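Local atomic coordinates of transcriptional regulator (Bacillus halodurans, PDB entry 1Z4E), a protein that probably transfers acyl groups to an unidentified acceptor and may have a role in gene regulation. Residues A[41-44]-A[45-49]; A[78-82]-A[83-87]; A[91-95]-A[96-100]; A[107-110]-A[111-115]; A[133-136]-A[137-141]. All blocks are in the same frame, centred on the assembly; numbering follows the deposited sequence.

Contact 1: residues A[41-44]-A[45-49]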
# COMPACT_ATOMS: atom_id res chain seq x y z
N SER A 41 18.98 5.12 -10.23
CA SER A 41 18.03 4.67 -9.21
C SER A 41 16.62 4.53 -9.81
O SER A 41 15.88 3.61 -9.46
CB SER A 41 18.00 5.65 -8.04
OG SER A 41 17.58 6.94 -8.46
N TYR A 42 16.25 5.44 -10.72
CA TYR A 42 14.93 5.37 -11.36
C TYR A 42 14.90 4.17 -12.30
O TYR A 42 13.87 3.50 -12.45
CB TYR A 42 14.64 6.64 -12.17
CG TYR A 42 14.33 7.87 -11.35
CD1 TYR A 42 13.16 7.96 -10.60
CD2 TYR A 42 15.21 8.95 -11.33
CE1 TYR A 42 12.87 9.09 -9.85
CE2 TYR A 42 14.93 10.09 -10.58
CZ TYR A 42 13.76 10.16 -9.84
OH TYR A 42 13.49 11.29 -9.11
N VAL A 43 16.03 3.90 -12.95
CA VAL A 43 16.12 2.78 -13.88
C VAL A 43 16.00 1.45 -13.16
O VAL A 43 15.29 0.56 -13.62
CB VAL A 43 17.45 2.80 -14.65
CG1 VAL A 43 17.53 1.58 -15.57
CG2 VAL A 43 17.56 4.08 -15.46
N ARG A 44 16.70 1.30 -12.04
CA ARG A 44 16.63 0.06 -11.27
C ARG A 44 15.21 -0.19 -10.79
O ARG A 44 14.74 -1.33 -10.79
CB ARG A 44 17.59 0.13 -10.08
CG ARG A 44 19.04 -0.02 -10.49
CD ARG A 44 20.01 0.33 -9.37
NE ARG A 44 21.39 0.23 -9.83
CZ ARG A 44 22.41 0.90 -9.29
NH1 ARG A 44 22.20 1.72 -8.27
NH2 ARG A 44 23.64 0.75 -9.77
N ALA A 45 14.53 0.87 -10.37
CA ALA A 45 13.16 0.75 -9.90
C ALA A 45 12.24 0.36 -11.05
O ALA A 45 11.39 -0.51 -10.90
CB ALA A 45 12.69 2.08 -9.27
N PHE A 46 12.43 1.00 -12.21
CA PHE A 46 11.60 0.69 -13.37
C PHE A 46 11.70 -0.78 -13.74
O PHE A 46 10.69 -1.42 -14.03
CB PHE A 46 12.01 1.54 -14.59
CG PHE A 46 11.12 1.32 -15.78
CD1 PHE A 46 9.92 2.02 -15.90
CD2 PHE A 46 11.44 0.37 -16.75
CE1 PHE A 46 9.04 1.77 -16.97
CE2 PHE A 46 10.58 0.11 -17.82
CZ PHE A 46 9.37 0.81 -17.92
N LYS A 47 12.92 -1.31 -13.75
CA LYS A 47 13.15 -2.71 -14.09
C LYS A 47 12.46 -3.66 -13.11
O LYS A 47 11.88 -4.67 -13.52
CB LYS A 47 14.65 -3.02 -14.13
CG LYS A 47 15.40 -2.35 -15.28
CD LYS A 47 16.88 -2.76 -15.28
CE LYS A 47 17.65 -2.15 -16.44
NZ LYS A 47 19.08 -2.55 -16.41
N GLU A 48 12.53 -3.34 -11.82
CA GLU A 48 11.90 -4.18 -10.80
C GLU A 48 10.39 -4.18 -10.98
O GLU A 48 9.74 -5.23 -10.90
CB GLU A 48 12.25 -3.67 -9.40
CG GLU A 48 13.74 -3.72 -9.08
CD GLU A 48 14.29 -5.14 -9.12
OE1 GLU A 48 13.82 -5.98 -8.33
OE2 GLU A 48 15.19 -5.40 -9.95
N ILE A 49 9.83 -3.01 -11.26
CA ILE A 49 8.39 -2.86 -11.47
C ILE A 49 7.97 -3.65 -12.71
O ILE A 49 6.98 -4.38 -12.70
CB ILE A 49 8.02 -1.37 -11.65
CG1 ILE A 49 8.24 -0.62 -10.33
CG2 ILE A 49 6.58 -1.23 -12.13
CD1 ILE A 49 8.12 0.90 -10.44

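Contact 2: residues A[78-82]-A[83-87]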
# COMPACT_ATOMS: atom_id res chain seq x y z
N LEU A 78 -5.06 -11.25 3.94
CA LEU A 78 -5.95 -12.20 4.61
C LEU A 78 -7.26 -11.50 4.97
O LEU A 78 -8.30 -12.13 5.09
CB LEU A 78 -5.32 -12.72 5.91
CG LEU A 78 -4.12 -13.66 5.81
CD1 LEU A 78 -3.68 -14.05 7.21
CD2 LEU A 78 -4.50 -14.91 5.00
N THR A 79 -7.19 -10.18 5.14
CA THR A 79 -8.37 -9.41 5.52
C THR A 79 -9.44 -9.39 4.44
O THR A 79 -9.16 -9.64 3.26
CB THR A 79 -7.99 -7.96 5.88
OG1 THR A 79 -7.28 -7.37 4.78
CG2 THR A 79 -7.11 -7.94 7.12
N TYR A 80 -10.67 -9.09 4.86
CA TYR A 80 -11.82 -9.06 3.96
C TYR A 80 -11.93 -10.43 3.30
O TYR A 80 -12.13 -10.55 2.09
CB TYR A 80 -11.65 -7.96 2.91
CG TYR A 80 -11.91 -6.58 3.47
CD1 TYR A 80 -13.19 -6.03 3.46
CD2 TYR A 80 -10.87 -5.83 4.04
CE1 TYR A 80 -13.44 -4.78 4.01
CE2 TYR A 80 -11.11 -4.58 4.59
CZ TYR A 80 -12.40 -4.06 4.57
OH TYR A 80 -12.64 -2.81 5.10
N GLN A 81 -11.79 -11.47 4.12
CA GLN A 81 -11.86 -12.85 3.66
C GLN A 81 -10.91 -13.14 2.50
O GLN A 81 -11.32 -13.60 1.43
CB GLN A 81 -13.31 -13.19 3.29
CG GLN A 81 -14.26 -13.05 4.47
CD GLN A 81 -15.71 -13.33 4.13
OE1 GLN A 81 -16.04 -14.41 3.63
NE2 GLN A 81 -16.58 -12.37 4.40
N GLY A 82 -9.63 -12.85 2.72
CA GLY A 82 -8.60 -13.09 1.72
C GLY A 82 -8.74 -12.33 0.42
O GLY A 82 -8.47 -12.87 -0.65
N SER A 83 -9.15 -11.07 0.51
CA SER A 83 -9.35 -10.23 -0.67
C SER A 83 -8.08 -9.55 -1.14
O SER A 83 -7.29 -9.07 -0.34
CB SER A 83 -10.37 -9.12 -0.38
OG SER A 83 -11.67 -9.61 -0.16
N TRP A 84 -7.91 -9.51 -2.46
CA TRP A 84 -6.79 -8.81 -3.06
C TRP A 84 -7.18 -7.33 -3.07
O TRP A 84 -8.36 -7.01 -3.21
CB TRP A 84 -6.60 -9.25 -4.51
CG TRP A 84 -5.77 -10.48 -4.69
CD1 TRP A 84 -6.07 -11.74 -4.27
CD2 TRP A 84 -4.51 -10.57 -5.36
NE1 TRP A 84 -5.08 -12.61 -4.65
CE2 TRP A 84 -4.10 -11.92 -5.32
CE3 TRP A 84 -3.68 -9.63 -6.00
CZ2 TRP A 84 -2.90 -12.36 -5.89
CZ3 TRP A 84 -2.49 -10.07 -6.57
CH2 TRP A 84 -2.11 -11.43 -6.51
N ARG A 85 -6.21 -6.44 -2.92
CA ARG A 85 -6.48 -5.01 -2.96
C ARG A 85 -5.56 -4.39 -4.00
O ARG A 85 -4.46 -4.91 -4.25
CB ARG A 85 -6.17 -4.33 -1.63
CG ARG A 85 -6.87 -4.91 -0.42
CD ARG A 85 -6.59 -4.04 0.79
NE ARG A 85 -7.02 -4.66 2.04
CZ ARG A 85 -7.04 -4.04 3.21
NH1 ARG A 85 -6.65 -2.77 3.30
NH2 ARG A 85 -7.42 -4.69 4.31
N ALA A 86 -6.00 -3.29 -4.59
CA ALA A 86 -5.19 -2.56 -5.54
C ALA A 86 -4.84 -1.24 -4.85
O ALA A 86 -5.73 -0.55 -4.35
CB ALA A 86 -5.97 -2.27 -6.82
N THR A 87 -3.55 -0.92 -4.79
CA THR A 87 -3.11 0.33 -4.18
C THR A 87 -2.54 1.22 -5.28
O THR A 87 -1.63 0.82 -6.02
CB THR A 87 -2.00 0.10 -3.12
OG1 THR A 87 -2.49 -0.76 -2.09
CG2 THR A 87 -1.57 1.43 -2.49
O HOH W 1 -7.93 -7.33 1.73

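Contact 3: residues A[91-95]-A[96-100]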
# COMPACT_ATOMS: atom_id res chain seq x y z
N VAL A 91 -0.37 9.58 -8.31
CA VAL A 91 -1.12 9.94 -9.50
C VAL A 91 -0.69 11.37 -9.83
O VAL A 91 -0.85 12.27 -9.01
CB VAL A 91 -2.64 9.92 -9.23
CG1 VAL A 91 -3.40 10.37 -10.47
CG2 VAL A 91 -3.07 8.51 -8.84
N ARG A 92 -0.13 11.56 -11.01
CA ARG A 92 0.32 12.88 -11.43
C ARG A 92 -0.27 13.24 -12.79
O ARG A 92 -0.42 12.39 -13.66
CB ARG A 92 1.85 12.91 -11.52
CG ARG A 92 2.59 12.53 -10.24
CD ARG A 92 2.63 13.68 -9.23
NE ARG A 92 3.43 13.34 -8.05
CZ ARG A 92 2.94 12.82 -6.93
NH1 ARG A 92 1.63 12.59 -6.80
NH2 ARG A 92 3.75 12.54 -5.92
N THR A 93 -0.62 14.51 -12.96
CA THR A 93 -1.15 15.01 -14.22
C THR A 93 -0.19 16.11 -14.69
O THR A 93 0.36 16.84 -13.86
CB THR A 93 -2.57 15.60 -14.06
OG1 THR A 93 -3.48 14.56 -13.68
CG2 THR A 93 -3.05 16.21 -15.37
N HIS A 94 0.02 16.20 -16.00
CA HIS A 94 0.91 17.21 -16.59
C HIS A 94 0.51 18.60 -16.07
O HIS A 94 -0.67 18.94 -16.06
CB HIS A 94 0.78 17.15 -18.11
CG HIS A 94 1.86 17.89 -18.85
ND1 HIS A 94 2.06 19.24 -18.72
CD2 HIS A 94 2.78 17.45 -19.73
CE1 HIS A 94 3.06 19.62 -19.49
NE2 HIS A 94 3.52 18.55 -20.12
N SER A 95 1.50 19.39 -15.66
CA SER A 95 1.23 20.73 -15.13
C SER A 95 0.56 21.68 -16.14
O SER A 95 -0.04 22.68 -15.75
CB SER A 95 2.52 21.37 -14.60
OG SER A 95 3.45 21.60 -15.64
N ALA A 96 0.67 21.36 -17.43
CA ALA A 96 0.06 22.19 -18.46
C ALA A 96 -1.26 21.60 -18.94
O ALA A 96 -1.82 22.04 -19.95
CB ALA A 96 1.02 22.36 -19.64
N ALA A 97 -1.76 20.60 -18.22
CA ALA A 97 -3.00 19.95 -18.62
C ALA A 97 -3.99 19.79 -17.47
O ALA A 97 -4.80 18.86 -17.48
CB ALA A 97 -2.70 18.58 -19.22
N ARG A 98 -3.95 20.69 -16.50
CA ARG A 98 -4.86 20.59 -15.37
C ARG A 98 -6.29 20.97 -15.74
O ARG A 98 -6.53 21.82 -16.60
CB ARG A 98 -4.38 21.49 -14.22
CG ARG A 98 -2.90 21.31 -13.84
CD ARG A 98 -2.49 19.84 -13.75
NE ARG A 98 -3.33 19.07 -12.84
CZ ARG A 98 -3.38 19.26 -11.52
NH1 ARG A 98 -2.62 20.19 -10.96
NH2 ARG A 98 -4.17 18.51 -10.77
N GLY A 99 -7.24 20.31 -15.08
CA GLY A 99 -8.65 20.60 -15.33
C GLY A 99 -9.22 20.00 -16.60
O GLY A 99 -10.31 20.38 -17.01
N GLN A 100 -8.50 19.07 -17.21
CA GLN A 100 -8.96 18.44 -18.44
C GLN A 100 -9.46 17.00 -18.26
O GLN A 100 -9.59 16.25 -19.23
CB GLN A 100 -7.85 18.48 -19.49
CG GLN A 100 -7.34 19.89 -19.80
CD GLN A 100 -8.47 20.86 -20.15
OE1 GLN A 100 -8.89 21.69 -19.33
NE2 GLN A 100 -8.97 20.75 -21.38
O HOH W 2 -2.57 23.29 -16.45

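Contact 4: residues A[107-110]-A[111-115]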
# COMPACT_ATOMS: atom_id res chain seq x y z
N VAL A 107 -7.36 7.29 -13.26
CA VAL A 107 -7.76 6.54 -12.07
C VAL A 107 -8.91 5.58 -12.37
O VAL A 107 -8.93 4.44 -11.89
CB VAL A 107 -8.16 7.49 -10.92
CG1 VAL A 107 -8.69 6.70 -9.73
CG2 VAL A 107 -6.97 8.33 -10.51
N CYS A 108 -9.88 6.02 -13.17
CA CYS A 108 -11.00 5.15 -13.52
C CYS A 108 -10.48 3.92 -14.28
O CYS A 108 -10.96 2.81 -14.09
CB CYS A 108 -12.02 5.91 -14.37
SG CYS A 108 -13.01 7.09 -13.40
N TRP A 109 -9.49 4.14 -15.14
CA TRP A 109 -8.89 3.06 -15.92
C TRP A 109 -8.23 2.06 -14.97
O TRP A 109 -8.40 0.84 -15.09
CB TRP A 109 -7.84 3.62 -16.88
CG TRP A 109 -7.36 2.66 -17.91
CD1 TRP A 109 -7.86 2.48 -19.17
CD2 TRP A 109 -6.25 1.76 -17.79
NE1 TRP A 109 -7.12 1.53 -19.84
CE2 TRP A 109 -6.13 1.07 -19.02
CE3 TRP A 109 -5.34 1.46 -16.77
CZ2 TRP A 109 -5.14 0.11 -19.25
CZ3 TRP A 109 -4.36 0.51 -17.00
CH2 TRP A 109 -4.26 -0.15 -18.23
N ALA A 110 -7.49 2.59 -14.01
CA ALA A 110 -6.80 1.77 -13.01
C ALA A 110 -7.80 0.98 -12.17
O ALA A 110 -7.55 -0.17 -11.83
CB ALA A 110 -5.93 2.65 -12.12
N ILE A 111 -8.92 1.61 -11.83
CA ILE A 111 -9.95 0.95 -11.04
C ILE A 111 -10.56 -0.23 -11.80
O ILE A 111 -10.82 -1.28 -11.22
CB ILE A 111 -11.08 1.93 -10.66
CG1 ILE A 111 -10.55 2.97 -9.67
CG2 ILE A 111 -12.26 1.17 -10.07
CD1 ILE A 111 -11.56 4.03 -9.31
N GLU A 112 -10.80 -0.05 -13.10
CA GLU A 112 -11.36 -1.14 -13.90
C GLU A 112 -10.34 -2.26 -13.99
O GLU A 112 -10.69 -3.44 -14.01
CB GLU A 112 -11.73 -0.64 -15.30
CG GLU A 112 -13.01 0.17 -15.30
CD GLU A 112 -14.13 -0.56 -14.58
OE1 GLU A 112 -14.42 -1.71 -14.97
OE2 GLU A 112 -14.72 0.02 -13.63
N ARG A 113 -9.07 -1.87 -14.06
CA ARG A 113 -7.97 -2.82 -14.13
C ARG A 113 -8.00 -3.67 -12.86
O ARG A 113 -7.91 -4.90 -12.91
CB ARG A 113 -6.65 -2.04 -14.21
CG ARG A 113 -5.40 -2.88 -14.38
CD ARG A 113 -5.04 -3.05 -15.84
NE ARG A 113 -3.66 -3.49 -16.03
CZ ARG A 113 -3.16 -3.86 -17.21
NH1 ARG A 113 -3.94 -3.85 -18.29
NH2 ARG A 113 -1.90 -4.25 -17.31
N ALA A 114 -8.15 -3.00 -11.71
CA ALA A 114 -8.21 -3.68 -10.42
C ALA A 114 -9.36 -4.67 -10.35
O ALA A 114 -9.19 -5.79 -9.87
CB ALA A 114 -8.34 -2.66 -9.29
N LYS A 115 -10.54 -4.26 -10.82
CA LYS A 115 -11.70 -5.15 -10.82
C LYS A 115 -11.37 -6.38 -11.67
O LYS A 115 -11.68 -7.52 -11.29
CB LYS A 115 -12.94 -4.45 -11.38
CG LYS A 115 -13.48 -3.33 -10.52
CD LYS A 115 -14.65 -2.64 -11.21
CE LYS A 115 -15.23 -1.51 -10.38
NZ LYS A 115 -16.31 -0.81 -11.14
O HOH W 3 -13.58 2.61 -13.48

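Contact 5: residues A[133-136]-A[137-141]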
# COMPACT_ATOMS: atom_id res chain seq x y z
N ALA A 133 -6.71 17.44 -3.67
CA ALA A 133 -6.66 15.99 -3.86
C ALA A 133 -7.81 15.25 -3.19
O ALA A 133 -8.46 14.42 -3.82
CB ALA A 133 -5.31 15.44 -3.36
N LEU A 134 -8.06 15.54 -1.91
CA LEU A 134 -9.12 14.87 -1.19
C LEU A 134 -10.45 14.95 -1.93
O LEU A 134 -11.15 13.95 -2.09
CB LEU A 134 -9.27 15.46 0.22
CG LEU A 134 -10.34 14.81 1.09
CD1 LEU A 134 -10.10 13.32 1.19
CD2 LEU A 134 -10.33 15.46 2.48
N ARG A 135 -10.77 16.16 -2.39
CA ARG A 135 -12.00 16.43 -3.13
C ARG A 135 -12.06 15.59 -4.42
O ARG A 135 -13.10 15.03 -4.78
CB ARG A 135 -12.07 17.92 -3.47
CG ARG A 135 -13.35 18.36 -4.13
CD ARG A 135 -13.41 19.89 -4.24
NE ARG A 135 -12.96 20.54 -3.01
CZ ARG A 135 -11.77 21.11 -2.87
NH1 ARG A 135 -10.91 21.12 -3.88
NH2 ARG A 135 -11.42 21.66 -1.71
N PHE A 136 -10.94 15.54 -5.13
CA PHE A 136 -10.83 14.78 -6.38
C PHE A 136 -11.21 13.31 -6.18
O PHE A 136 -11.97 12.74 -6.97
CB PHE A 136 -9.39 14.85 -6.90
CG PHE A 136 -9.12 13.92 -8.06
CD1 PHE A 136 -9.52 14.26 -9.35
CD2 PHE A 136 -8.46 12.71 -7.86
CE1 PHE A 136 -9.27 13.40 -10.42
CE2 PHE A 136 -8.20 11.85 -8.92
CZ PHE A 136 -8.61 12.20 -10.21
N TYR A 137 -10.69 12.71 -5.12
CA TYR A 137 -10.96 11.31 -4.84
C TYR A 137 -12.35 11.04 -4.27
O TYR A 137 -12.95 9.99 -4.55
CB TYR A 137 -9.87 10.75 -3.92
CG TYR A 137 -8.56 10.61 -4.66
CD1 TYR A 137 -8.41 9.63 -5.63
CD2 TYR A 137 -7.51 11.51 -4.44
CE1 TYR A 137 -7.25 9.54 -6.38
CE2 TYR A 137 -6.34 11.43 -5.20
CZ TYR A 137 -6.22 10.44 -6.17
OH TYR A 137 -5.09 10.36 -6.95
N GLU A 138 -12.87 11.97 -3.47
CA GLU A 138 -14.19 11.81 -2.90
C GLU A 138 -15.20 11.86 -4.05
O GLU A 138 -16.21 11.16 -4.03
CB GLU A 138 -14.48 12.90 -1.86
CG GLU A 138 -13.70 12.70 -0.58
CD GLU A 138 -13.97 13.79 0.45
OE1 GLU A 138 -14.10 14.96 0.04
OE2 GLU A 138 -14.02 13.48 1.66
N GLN A 139 -14.91 12.69 -5.05
CA GLN A 139 -15.78 12.82 -6.21
C GLN A 139 -15.85 11.50 -6.98
O GLN A 139 -16.85 11.21 -7.64
CB GLN A 139 -15.28 13.94 -7.13
CG GLN A 139 -15.42 15.33 -6.52
CD GLN A 139 -14.70 16.38 -7.34
OE1 GLN A 139 -13.92 16.06 -8.24
NE2 GLN A 139 -14.96 17.64 -7.04
N LEU A 140 -14.78 10.70 -6.91
CA LEU A 140 -14.74 9.41 -7.60
C LEU A 140 -15.49 8.34 -6.80
O LEU A 140 -15.88 7.30 -7.34
CB LEU A 140 -13.29 8.97 -7.81
CG LEU A 140 -12.56 9.68 -8.96
CD1 LEU A 140 -11.08 9.36 -8.92
CD2 LEU A 140 -13.18 9.24 -10.29
N GLY A 141 -15.69 8.59 -5.52
CA GLY A 141 -16.40 7.62 -4.70
C GLY A 141 -15.53 7.04 -3.61
O GLY A 141 -15.96 6.14 -2.89
O HOH W 4 -12.92 13.59 -9.51

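Contact 1: residues A[41-44]-A[45-49]
V43 lies alongside K47, one helical turn further on, both side chains pointing the same way, and its CG1 branch touches the lysine chain at CE, 3.8 Å off. The contact is the i to i+4 spacing of an alpha-helix, here within helix 40-51, the second of the two helices that a GNAT fold places between its first and second strands. Valine suits the spot because a branched methyl can lean on the aliphatic part of a long lysine while the ammonium end runs on past it. The extended K47 chain begins over the carbonyl of V43, whose O takes the lysine backbone N-H at 3.0 Å and lies 3.4 Å from CG. Equivalent bonds run from A45 N to S41 O, from F46 N to Y42 O and from E48 N to R44 O.

F46 has CG anti to its backbone N (chi1 -176°), and this carries the ring away from the preceding turn, to L15 and M18 of helix 15-24 and L57 of strand 55-62. Y42 leans on V19 of that same helix, and its OH is bonded to E32 and to the backbone N of R33. A45 CB rests 3.5 Å from S41 O, and so small a side chain leaves room for Y77 of the second subunit. R44 NH2 is hydrogen-bonded to G82 O of that subunit. E48 folds back at chi2 (-61°), and its CG lies 3.1 Å from R44 O.

Contact 2: residues A[78-82]-A[83-87]
T79 and R85 cross at about a right angle, the threonine hydroxyl meeting one end of the guanidinium near its edge. R85 NH2 donates to T79 OG1 at 2.7 Å, with OG1 21° out of the guanidinium plane. The first torsion of T79 (chi1 55°) sets OG1 between the backbone N and the carbonyl carbon, facing the arginine. The Y80 ring stands almost upright to the guanidinium, planes 85° apart, and NH2 comes to the ring edge, 3.6 Å from CD2. Water 1 completes the network: it accepts from R85 NE at 2.8 Å and from T79 OG1, and donates to the carbonyls of T79 and S83.

This is the connection between antiparallel strands 65-76 and 84-93, the third and fourth strands of the GNAT sheet. Y80, Q81 and G82 all have positive phi and psi, forming a left-handed helical turn, closed by S83 N bonding to T79 O at 3.1 Å; glycine takes such angles with little strain. R85 has further partners in Q123, through NH1, and in Y77, by a cation-pi contact. In the second subunit E32 accepts from Y80 N and Q81 N, and H152 NE2 is hydrogen-bonded to Y80 OH.

Contact 3: residues A[91-95]-A[96-100]
H94 presents the ND1 edge of its imidazole to A96, whose backbone N lies only 6° out of the ring plane. The A96 N-H donates to ND1 at 2.8 Å in a nearly straight bond (162°), and A96 CB rests 3.4 Å from H94 CE1. Having CG anti to the backbone N (chi1 -166°) swings this edge round to the A96 N-H. The R98 guanidinium is met obliquely: NE lies 3.8 Å from T93 CB, while CD approaches H94 O to 3.1 Å because the arginine chain bends at chi2 and chi3.

A type I turn runs from H94 to A97, its A97 N bonding to H94 O at 2.9 Å. Water 2 joins S95 O to R98 N. A type II turn follows from A97 to Q100, where G99, with positive phi, fits without a side chain in the way. R98 opens a run that fits the R-x-x-G-x-G/A signature of the GNAT pyrophosphate-binding loop, so it probably lies near where acyl-CoA would bind.

Strand 84-93 enters beside strand 65-76, with backbone hydrogen bonds from R92 to M69 and from H94 to V67, while S95 touches D24 of helix 15-24, and T93 and A97 lean on I102 of helix 102-116.

Contact 4: residues A[107-110]-A[111-115]
W109 and R113 lie side by side, pointing the same way, with the indole CH2 over one face of the guanidinium, 3.7 Å from NH1. The two planes are 25° apart, and CD of the arginine packs at 3.8 Å against CZ3. With CG anti to the backbone N (chi1 -176°), R113 bends at chi2, and its NH2 ends in salt bridges to E56 and E9. Replacing R113 with a leucine would probably leave those two carboxylates without their mate and strip cover from the indole.

Of the apolar pairs, V107 CG1 touches I111 CD1 at 3.9 Å, two branched chains meeting one turn apart.

Among polar links, the backbone N-H groups of I111 to A114 each bond to the carbonyl four residues back, I111 N to V107 O at 2.8 Å. K115 NZ pairs with E112 OE2 at 3.1 Å in a salt bridge, and water 3 ties that OE2 to C108 O.

Helix 102-116 is the connecting helix of the beta-alpha-beta unit between strands 84-93 and 119-127, where small A110 and A114 let it sit close on I88, L70 and F74. V107 and C108 meet helix 133-140, and I111 and K115 touch F153 of the second subunit.

Contact 5: residues A[133-136]-A[137-141]
F136 O is gripped by water 4 at 2.8 Å and, in the last helical turn, by a weak bond from L140 N at 3.5 Å. The water also donates to Q139 OE1, and so bridges the glutamine amide to the helix backbone. Q139 lies side by side with R135, its NE2 3.4 Å from R135 CG, while R135 NH1 forms a salt bridge with D132. E138 crosses L134, its CD 3.8 Å from the leucine CG.

On another side of the helix, F136 and Y137 make a T-shaped stack, ring centres 4.7 Å apart and planes at 88°, with F136 CD2 over the centre of the Y137 face. F136 puts CG anti to its backbone N (chi1 171°) whereas Y137 has CG anti to its carbonyl carbon (chi1 -71°), and the two settings bring the consecutive rings together edge to face. L140 joins in, its CD1 3.8 Å from F136 CE2. An alanine in place of Y137 would probably leave the F136 edge without the ring face it abuts and open a gap beside L124 and T126.

Helix 133-140 ends in a Schellman motif at G141, whose N bonds to E138 O and weakly to Y137 O; its positive phi would press any CB against the preceding carbonyl. F-Y-E-Q-L-G recalls a run in other GNAT proteins, where this helix lies near the acyl-CoA site, as it probably does here. The chemistry thus divides the helix: aromatic and aliphatic groups pack against L124, V107 and the second subunit's L149, while charged and amide groups line the outer side.

How the contacts relate
From the N terminus the five contacts follow in series, each a continuous stretch, so none nests in or crosses another. Contact 1 keeps to helix 40-51, about 10 Å from contact 2 by nearest atoms in its own chain, yet it meets the equivalent of contact 2 on the second subunit. Contact 2 closes the turn into strand 84-93, and contact 3 closes the turn out of it, toward helix 102-116. Contact 4 lies on that helix and touches both: A86 meets A114, and V91 meets V107. Contact 5, on helix 133-140, comes last and leans on contact 4 through L140 and on V91 through the Y137 hydroxyl.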